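Local coordinates for hypothetical protein (Leishmania major, PDB 3LJN), which is of unknown function but is built from ankyrin repeats, a fold that commonly serves as a scaffold for binding other proteins, at residues L81-H89 with L117-E125; L248-M256 with R287-P295. All blocks are in the same frame, centred on the assembly; numbering follows the deposited sequence.

Contact 1 (L81-H89 with L117-E125); sequences LWHGQKPIH and LLNECDERE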
loop_
_atom_site.group_PDB
_atom_site.type_symbol
_atom_site.label_atom_id
_atom_site.label_comp_id
_atom_site.label_asym_id
_atom_site.label_seq_id
_atom_site.Cartn_x
_atom_site.Cartn_y
_atom_site.Cartn_z
ATOM N N LEU A 81 -9.223 -18.427 8.462
ATOM C CA LEU A 81 -9.414 -17.784 7.180
ATOM C C LEU A 81 -10.533 -18.511 6.458
ATOM O O LEU A 81 -10.670 -19.722 6.589
ATOM C CB LEU A 81 -8.115 -17.860 6.381
ATOM C CG LEU A 81 -6.961 -17.061 6.991
ATOM C CD1 LEU A 81 -5.635 -17.778 6.807
ATOM C CD2 LEU A 81 -6.916 -15.648 6.423
ATOM N N TRP A 82 -11.342 -17.772 5.712
ATOM C CA TRP A 82 -12.414 -18.367 4.941
ATOM C C TRP A 82 -12.196 -18.004 3.488
ATOM O O TRP A 82 -12.219 -16.834 3.120
ATOM C CB TRP A 82 -13.766 -17.873 5.444
ATOM C CG TRP A 82 -14.922 -18.475 4.738
ATOM C CD1 TRP A 82 -14.997 -19.730 4.213
ATOM C CD2 TRP A 82 -16.186 -17.860 4.485
ATOM N NE1 TRP A 82 -16.222 -19.929 3.624
ATOM C CE2 TRP A 82 -16.977 -18.798 3.788
ATOM C CE3 TRP A 82 -16.727 -16.602 4.772
ATOM C CZ2 TRP A 82 -18.282 -18.523 3.377
ATOM C CZ3 TRP A 82 -18.037 -16.332 4.373
ATOM C CH2 TRP A 82 -18.794 -17.286 3.676
ATOM N N HIS A 83 -11.974 -19.020 2.661
ATOM C CA HIS A 83 -11.494 -18.810 1.309
ATOM C C HIS A 83 -10.349 -17.795 1.384
ATOM O O HIS A 83 -10.292 -16.857 0.608
ATOM C CB HIS A 83 -12.623 -18.309 0.395
ATOM C CG HIS A 83 -13.799 -19.241 0.295
ATOM N ND1 HIS A 83 -13.664 -20.597 0.083
ATOM C CD2 HIS A 83 -15.135 -19.000 0.342
ATOM C CE1 HIS A 83 -14.861 -21.155 0.022
ATOM N NE2 HIS A 83 -15.770 -20.208 0.176
ATOM N N GLY A 84 -9.462 -17.971 2.358
ATOM C CA GLY A 84 -8.267 -17.140 2.483
ATOM C C GLY A 84 -8.470 -15.779 3.105
ATOM O O GLY A 84 -7.561 -14.978 3.137
ATOM N N GLN A 85 -9.648 -15.511 3.635
ATOM C CA GLN A 85 -9.948 -14.163 4.102
ATOM C C GLN A 85 -10.372 -14.070 5.556
ATOM O O GLN A 85 -10.914 -15.010 6.134
ATOM C CB GLN A 85 -11.004 -13.532 3.200
ATOM C CG GLN A 85 -10.481 -13.307 1.782
ATOM C CD GLN A 85 -11.460 -12.546 0.933
ATOM O OE1 GLN A 85 -12.610 -12.978 0.766
ATOM N NE2 GLN A 85 -11.022 -11.392 0.391
ATOM N N LYS A 86 -10.114 -12.900 6.120
ATOM C CA LYS A 86 -10.414 -12.576 7.488
ATOM C C LYS A 86 -11.577 -11.597 7.442
ATOM O O LYS A 86 -11.719 -10.886 6.463
ATOM C CB LYS A 86 -9.195 -11.896 8.089
ATOM C CG LYS A 86 -8.816 -12.382 9.451
ATOM C CD LYS A 86 -8.126 -13.716 9.373
ATOM C CE LYS A 86 -7.492 -14.057 10.703
ATOM N NZ LYS A 86 -6.756 -12.871 11.277
ATOM N N PRO A 87 -12.396 -11.518 8.504
ATOM C CA PRO A 87 -13.624 -10.703 8.474
ATOM C C PRO A 87 -13.492 -9.233 8.064
ATOM O O PRO A 87 -14.444 -8.672 7.520
ATOM C CB PRO A 87 -14.118 -10.799 9.905
ATOM C CG PRO A 87 -13.620 -12.148 10.359
ATOM C CD PRO A 87 -12.246 -12.194 9.806
ATOM N N ILE A 88 -12.347 -8.605 8.311
ATOM C CA ILE A 88 -12.132 -7.253 7.798
ATOM C C ILE A 88 -12.153 -7.244 6.266
ATOM O O ILE A 88 -12.757 -6.356 5.661
ATOM C CB ILE A 88 -10.805 -6.623 8.297
ATOM C CG1 ILE A 88 -10.571 -5.237 7.665
ATOM C CG2 ILE A 88 -9.592 -7.532 7.985
ATOM C CD1 ILE A 88 -11.777 -4.319 7.669
ATOM N N HIS A 89 -11.492 -8.219 5.640
ATOM C CA HIS A 89 -11.349 -8.226 4.196
ATOM C C HIS A 89 -12.700 -8.315 3.526
ATOM O O HIS A 89 -12.906 -7.698 2.479
ATOM C CB HIS A 89 -10.525 -9.417 3.734
ATOM C CG HIS A 89 -9.091 -9.377 4.159
ATOM N ND1 HIS A 89 -8.561 -10.275 5.061
ATOM C CD2 HIS A 89 -8.068 -8.576 3.779
ATOM C CE1 HIS A 89 -7.277 -10.019 5.231
ATOM N NE2 HIS A 89 -6.953 -8.989 4.468
ATOM N N LEU A 117 -5.235 -4.356 13.352
ATOM C CA LEU A 117 -6.373 -4.993 12.690
ATOM C C LEU A 117 -6.461 -4.673 11.206
ATOM O O LEU A 117 -6.532 -5.584 10.378
ATOM C CB LEU A 117 -7.689 -4.568 13.349
ATOM C CG LEU A 117 -8.954 -5.297 12.892
ATOM C CD1 LEU A 117 -8.878 -6.751 13.312
ATOM C CD2 LEU A 117 -10.194 -4.633 13.470
ATOM N N LEU A 118 -6.473 -3.383 10.872
ATOM C CA LEU A 118 -6.705 -2.955 9.490
ATOM C C LEU A 118 -5.569 -3.297 8.510
ATOM O O LEU A 118 -5.774 -3.262 7.306
ATOM C CB LEU A 118 -7.015 -1.454 9.423
ATOM C CG LEU A 118 -8.397 -0.974 9.867
ATOM C CD1 LEU A 118 -8.503 0.518 9.674
ATOM C CD2 LEU A 118 -9.483 -1.654 9.087
ATOM N N ASN A 119 -4.386 -3.633 9.002
ATOM C CA ASN A 119 -3.262 -3.924 8.113
ATOM C C ASN A 119 -2.961 -5.418 7.954
ATOM O O ASN A 119 -1.905 -5.781 7.441
ATOM C CB ASN A 119 -2.015 -3.169 8.586
ATOM C CG ASN A 119 -2.230 -1.661 8.636
ATOM O OD1 ASN A 119 -2.893 -1.097 7.769
ATOM N ND2 ASN A 119 -1.669 -1.007 9.653
ATOM N N GLU A 120 -3.899 -6.267 8.377
ATOM C CA GLU A 120 -3.806 -7.722 8.183
ATOM C C GLU A 120 -3.727 -8.086 6.709
ATOM O O GLU A 120 -4.327 -7.425 5.857
ATOM C CB GLU A 120 -5.026 -8.438 8.771
ATOM C CG GLU A 120 -4.995 -8.635 10.287
ATOM C CD GLU A 120 -4.354 -9.953 10.735
ATOM O OE1 GLU A 120 -4.137 -10.110 11.964
ATOM O OE2 GLU A 120 -4.081 -10.833 9.877
ATOM N N CYS A 121 -3.016 -9.169 6.420
ATOM C CA CYS A 121 -2.871 -9.650 5.058
ATOM C C CYS A 121 -3.680 -10.933 4.826
ATOM O O CYS A 121 -3.674 -11.839 5.658
ATOM C CB CYS A 121 -1.396 -9.893 4.771
ATOM S SG CYS A 121 -0.927 -9.379 3.144
ATOM N N ASP A 122 -4.381 -11.008 3.699
ATOM C CA ASP A 122 -5.090 -12.238 3.346
ATOM C C ASP A 122 -4.088 -13.247 2.801
ATOM O O ASP A 122 -2.896 -12.949 2.695
ATOM C CB ASP A 122 -6.274 -11.983 2.383
ATOM C CG ASP A 122 -5.849 -11.599 0.970
ATOM O OD1 ASP A 122 -4.754 -11.996 0.536
ATOM O OD2 ASP A 122 -6.643 -10.911 0.277
ATOM N N GLU A 123 -4.555 -14.450 2.504
ATOM C CA GLU A 123 -3.688 -15.484 1.969
ATOM C C GLU A 123 -4.398 -16.054 0.741
ATOM O O GLU A 123 -4.677 -17.238 0.656
ATOM C CB GLU A 123 -3.367 -16.539 3.045
ATOM C CG GLU A 123 -3.222 -15.954 4.477
ATOM C CD GLU A 123 -2.140 -16.623 5.348
ATOM O OE1 GLU A 123 -1.954 -17.864 5.270
ATOM O OE2 GLU A 123 -1.485 -15.889 6.134
ATOM N N ARG A 124 -4.675 -15.169 -0.213
ATOM C CA ARG A 124 -5.522 -15.464 -1.363
ATOM C C ARG A 124 -4.768 -15.237 -2.680
ATOM O O ARG A 124 -4.544 -14.093 -3.070
ATOM C CB ARG A 124 -6.763 -14.568 -1.301
ATOM C CG ARG A 124 -7.857 -14.919 -2.281
ATOM C CD ARG A 124 -8.968 -13.868 -2.294
ATOM N NE ARG A 124 -10.264 -14.449 -2.671
ATOM C CZ ARG A 124 -11.413 -13.773 -2.778
ATOM N NH1 ARG A 124 -11.455 -12.459 -2.555
ATOM N NH2 ARG A 124 -12.529 -14.416 -3.115
ATOM N N GLU A 125 -4.391 -16.323 -3.364
ATOM C CA GLU A 125 -3.664 -16.228 -4.647
ATOM C C GLU A 125 -4.574 -15.730 -5.777
ATOM O O GLU A 125 -5.713 -16.164 -5.894
ATOM C CB GLU A 125 -3.027 -17.569 -5.017
#

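Contact 2 (L248-M256 with R287-P295); sequences LYLSVRAAM and RVVWLDFVP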
loop_
_atom_site.group_PDB
_atom_site.type_symbol
_atom_site.label_atom_id
_atom_site.label_comp_id
_atom_site.label_asym_id
_atom_site.label_seq_id
_atom_site.Cartn_x
_atom_site.Cartn_y
_atom_site.Cartn_z
ATOM N N LEU A 248 18.726 9.694 -8.101
ATOM C CA LEU A 248 19.446 10.643 -8.945
ATOM C C LEU A 248 19.704 10.089 -10.353
ATOM O O LEU A 248 19.406 10.782 -11.317
ATOM C CB LEU A 248 20.780 11.064 -8.312
ATOM C CG LEU A 248 21.599 12.079 -9.121
ATOM C CD1 LEU A 248 20.713 13.246 -9.545
ATOM C CD2 LEU A 248 22.814 12.573 -8.353
ATOM N N TYR A 249 20.241 8.862 -10.467
ATOM C CA TYR A 249 20.506 8.234 -11.781
ATOM C C TYR A 249 19.215 8.067 -12.573
ATOM O O TYR A 249 19.166 8.395 -13.748
ATOM C CB TYR A 249 21.221 6.866 -11.686
ATOM C CG TYR A 249 22.429 6.820 -10.772
ATOM C CD1 TYR A 249 23.188 7.954 -10.528
ATOM C CD2 TYR A 249 22.816 5.634 -10.156
ATOM C CE1 TYR A 249 24.284 7.922 -9.677
ATOM C CE2 TYR A 249 23.915 5.588 -9.302
ATOM C CZ TYR A 249 24.643 6.741 -9.067
ATOM O OH TYR A 249 25.730 6.743 -8.222
ATOM N N LEU A 250 18.163 7.585 -11.929
ATOM C CA LEU A 250 16.881 7.483 -12.609
ATOM C C LEU A 250 16.309 8.847 -13.005
ATOM O O LEU A 250 15.638 8.967 -14.026
ATOM C CB LEU A 250 15.861 6.756 -11.739
ATOM C CG LEU A 250 16.163 5.313 -11.367
ATOM C CD1 LEU A 250 15.004 4.788 -10.555
ATOM C CD2 LEU A 250 16.407 4.461 -12.605
ATOM N N SER A 251 16.553 9.868 -12.198
ATOM C CA SER A 251 16.044 11.187 -12.502
ATOM C C SER A 251 16.708 11.755 -13.732
ATOM O O SER A 251 16.065 12.323 -14.597
ATOM C CB SER A 251 16.302 12.118 -11.352
ATOM O OG SER A 251 15.726 13.373 -11.628
ATOM N N VAL A 252 18.021 11.610 -13.783
ATOM C CA VAL A 252 18.805 11.979 -14.955
ATOM C C VAL A 252 18.249 11.241 -16.162
ATOM O O VAL A 252 17.835 11.882 -17.137
ATOM C CB VAL A 252 20.312 11.648 -14.758
ATOM C CG1 VAL A 252 21.059 11.773 -16.061
ATOM C CG2 VAL A 252 20.921 12.582 -13.716
ATOM N N ARG A 253 18.205 9.907 -16.059
ATOM C CA ARG A 253 17.721 9.032 -17.131
ATOM C C ARG A 253 16.279 9.274 -17.566
ATOM O O ARG A 253 15.928 9.013 -18.711
ATOM C CB ARG A 253 17.825 7.578 -16.706
ATOM C CG ARG A 253 19.233 7.038 -16.684
ATOM C CD ARG A 253 19.237 5.635 -17.195
ATOM N NE ARG A 253 18.873 4.650 -16.185
ATOM C CZ ARG A 253 18.189 3.526 -16.421
ATOM N NH1 ARG A 253 17.728 3.226 -17.640
ATOM N NH2 ARG A 253 17.950 2.693 -15.410
ATOM N N ALA A 254 15.441 9.748 -16.655
ATOM C CA ALA A 254 14.061 10.073 -16.991
ATOM C C ALA A 254 13.924 11.465 -17.600
ATOM O O ALA A 254 12.802 11.887 -17.886
ATOM C CB ALA A 254 13.186 9.972 -15.745
ATOM N N ALA A 255 15.051 12.152 -17.828
ATOM C CA ALA A 255 15.072 13.594 -18.117
ATOM C C ALA A 255 14.616 14.283 -16.829
ATOM O O ALA A 255 15.308 14.184 -15.820
ATOM C CB ALA A 255 14.197 13.941 -19.297
HETATM N N MSE A 256 13.462 14.927 -16.802
HETATM C CA MSE A 256 12.907 15.363 -15.510
HETATM C C MSE A 256 13.868 16.332 -14.850
HETATM O O MSE A 256 14.685 15.935 -14.022
HETATM C CB MSE A 256 12.617 14.173 -14.553
HETATM C CG MSE A 256 11.448 13.233 -14.985
HETATM SE SE MSE A 256 10.681 12.087 -13.507
HETATM C CE MSE A 256 12.193 12.194 -12.254
ATOM N N ARG A 287 26.814 7.060 -22.503
ATOM C CA ARG A 287 26.649 6.174 -21.358
ATOM C C ARG A 287 25.246 6.226 -20.747
ATOM O O ARG A 287 24.989 5.527 -19.766
ATOM C CB ARG A 287 27.641 6.514 -20.254
ATOM C CG ARG A 287 29.079 6.278 -20.572
ATOM C CD ARG A 287 29.827 6.171 -19.266
ATOM N NE ARG A 287 31.264 6.361 -19.377
ATOM C CZ ARG A 287 32.125 6.103 -18.403
ATOM N NH1 ARG A 287 31.690 5.636 -17.240
ATOM N NH2 ARG A 287 33.426 6.299 -18.594
ATOM N N VAL A 288 24.350 7.048 -21.292
ATOM C CA VAL A 288 23.018 7.182 -20.710
ATOM C C VAL A 288 21.966 6.354 -21.464
ATOM O O VAL A 288 21.832 6.465 -22.697
ATOM C CB VAL A 288 22.580 8.655 -20.624
ATOM C CG1 VAL A 288 21.241 8.764 -19.880
ATOM C CG2 VAL A 288 23.682 9.498 -19.937
ATOM N N VAL A 289 21.242 5.525 -20.700
ATOM C CA VAL A 289 20.172 4.676 -21.213
ATOM C C VAL A 289 18.841 5.330 -20.851
ATOM O O VAL A 289 18.176 4.930 -19.899
ATOM C CB VAL A 289 20.244 3.241 -20.606
ATOM C CG1 VAL A 289 19.141 2.339 -21.176
ATOM C CG2 VAL A 289 21.611 2.638 -20.833
ATOM N N TRP A 290 18.453 6.328 -21.634
ATOM C CA TRP A 290 17.206 7.061 -21.396
ATOM C C TRP A 290 16.007 6.142 -21.278
ATOM O O TRP A 290 15.934 5.156 -21.984
ATOM C CB TRP A 290 16.927 8.008 -22.549
ATOM C CG TRP A 290 18.021 8.912 -22.866
ATOM C CD1 TRP A 290 18.831 8.848 -23.951
ATOM C CD2 TRP A 290 18.441 10.040 -22.107
ATOM N NE1 TRP A 290 19.741 9.875 -23.921
ATOM C CE2 TRP A 290 19.522 10.626 -22.795
ATOM C CE3 TRP A 290 18.010 10.617 -20.911
ATOM C CZ2 TRP A 290 20.185 11.762 -22.324
ATOM C CZ3 TRP A 290 18.674 11.750 -20.435
ATOM C CH2 TRP A 290 19.744 12.308 -21.143
ATOM N N LEU A 291 15.051 6.486 -20.418
ATOM C CA LEU A 291 13.837 5.668 -20.255
ATOM C C LEU A 291 12.863 5.870 -21.422
ATOM O O LEU A 291 12.964 6.837 -22.160
ATOM C CB LEU A 291 13.154 5.942 -18.911
ATOM C CG LEU A 291 14.033 5.827 -17.662
ATOM C CD1 LEU A 291 13.230 6.199 -16.460
ATOM C CD2 LEU A 291 14.610 4.458 -17.487
ATOM N N ASP A 292 11.919 4.952 -21.576
ATOM C CA ASP A 292 11.161 4.804 -22.826
ATOM C C ASP A 292 10.197 5.941 -23.156
ATOM O O ASP A 292 10.052 6.311 -24.323
ATOM C CB ASP A 292 10.404 3.475 -22.813
ATOM C CG ASP A 292 11.328 2.293 -22.567
ATOM O OD1 ASP A 292 12.553 2.552 -22.338
ATOM O OD2 ASP A 292 10.832 1.126 -22.598
ATOM N N PHE A 293 9.531 6.465 -22.132
ATOM C CA PHE A 293 8.718 7.684 -22.226
ATOM C C PHE A 293 9.540 8.956 -22.528
ATOM O O PHE A 293 8.954 10.029 -22.623
ATOM C CB PHE A 293 7.965 7.895 -20.907
ATOM C CG PHE A 293 8.878 8.014 -19.708
ATOM C CD1 PHE A 293 9.497 9.226 -19.396
ATOM C CD2 PHE A 293 9.153 6.906 -18.915
ATOM C CE1 PHE A 293 10.351 9.338 -18.317
ATOM C CE2 PHE A 293 10.009 7.016 -17.831
ATOM C CZ PHE A 293 10.606 8.239 -17.532
ATOM N N VAL A 294 10.873 8.847 -22.610
ATOM C CA VAL A 294 11.770 9.949 -23.009
ATOM C C VAL A 294 12.031 9.855 -24.507
ATOM O O VAL A 294 12.395 8.786 -24.975
ATOM C CB VAL A 294 13.159 9.839 -22.340
ATOM C CG1 VAL A 294 13.929 11.101 -22.533
ATOM C CG2 VAL A 294 13.039 9.518 -20.885
ATOM N N PRO A 295 11.874 10.958 -25.263
ATOM C CA PRO A 295 12.072 10.903 -26.724
ATOM C C PRO A 295 13.469 10.497 -27.150
ATOM O O PRO A 295 14.455 10.992 -26.609
ATOM C CB PRO A 295 11.802 12.334 -27.182
ATOM C CG PRO A 295 10.940 12.907 -26.126
ATOM C CD PRO A 295 11.363 12.271 -24.838
#

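Contact 1 (L81-H89 with L117-E125)
Gly84, at the third position of the type I' turn Trp82-Gln85, accepts a backbone hydrogen bond at its O from Glu123 N (3.1 Å), nearly straight at 175°, which ties the turn to the extended chain 120-124. Over one face of the His89 imidazole sits Asp122 CB, a CH-pi contact 3.8 Å from the ring centroid, while Ile88 CG2 lies over the other. The ring's ND1 accepts Lys86 N within the ring plane, 3.2 Å away, and NE2 gives a weak hydrogen bond to Glu120 O; together these limit the rotation of the imidazole. Lys86-Pro87-Ile88-His89 corresponds to the ankyrin Thr-Pro-Leu-His motif, with Lys86, N-cap of helix 87-93, in the threonine position. Asp122 CG stands between its backbone N and carbonyl carbon (chi1 71°), which brings OD1 back to Arg124 N in an Asx turn, the donor above the carboxylate plane. Arg124 sets one guanidinium face against the Gln85 amide, offset toward the rim, the planes 41° apart. Ile88 and Leu118 cross at about a right angle, Ile88 CD1 lying 3.8 Å from Leu118 CD2. Helix 153-162 touches Leu118, Trp144 of helix 141-147 donates to Asp122 OD2, and helix 56-63 packs on Pro87.

Contact 2 (L248-M256 with R287-P295)
Val289 O accepts Arg253 NH1 at 2.9 Å in a nearly straight bond, 177°, that lies in both the carbonyl plane and the guanidinium plane. The arginine reaches it by bending at chi2 and chi3, with CG beside its own backbone N (chi1 -73°). Leu291 CD2 rests over a face of the guanidinium, 3.4 Å from Arg253 NH1, and the two side chains cross at about a right angle. Arg253 also uses its backbone: Leu291 N donates to Arg253 O at 3.2 Å, approaching from above the carbonyl plane. This carbonyl, at the C-terminal end of helix 247-253, faces the edge of the Trp290 ring as well, as does Val252 O, which is 3.4 Å from Trp290 CZ3. Beyond the helix end, Ala254 CB touches both Leu291 CD1 (3.8 Å) and Phe293 CZ (3.6 Å), which lie on the same side of it, and meets the phenyl ring in its plane. Val294, which closes the type I turn begun at Leu291, brings CG2 to Arg253 O. Residues 288-294 thus run across the end of the helix. Trp290 joins them to helix 300-317 through Val305, Leu306 and a cation-pi contact with Lys302, whereas Leu250 and Ala254 pack on Ile219 of helix 216-219.

In the fold
Contact 1 and contact 2 lie on opposite sides of the chain's centre, 40 Å apart between their centres and about 25 Å between nearest atoms, so they do not touch. They follow one another in series: contact 1 closes before contact 2 opens. The chain between them is largely helical, and its earlier part belongs to the ankyrin repeats, as does contact 1; contact 2 lies beside helix 300-317, the last helix modelled. Contact 2 is the more peripheral, its centre 26 Å from that of the chain against 15 Å for contact 1. The segments joined are 28 residues apart at their closest ends in contact 1 and 31 in contact 2. No active site or ligand is known to which either could be related.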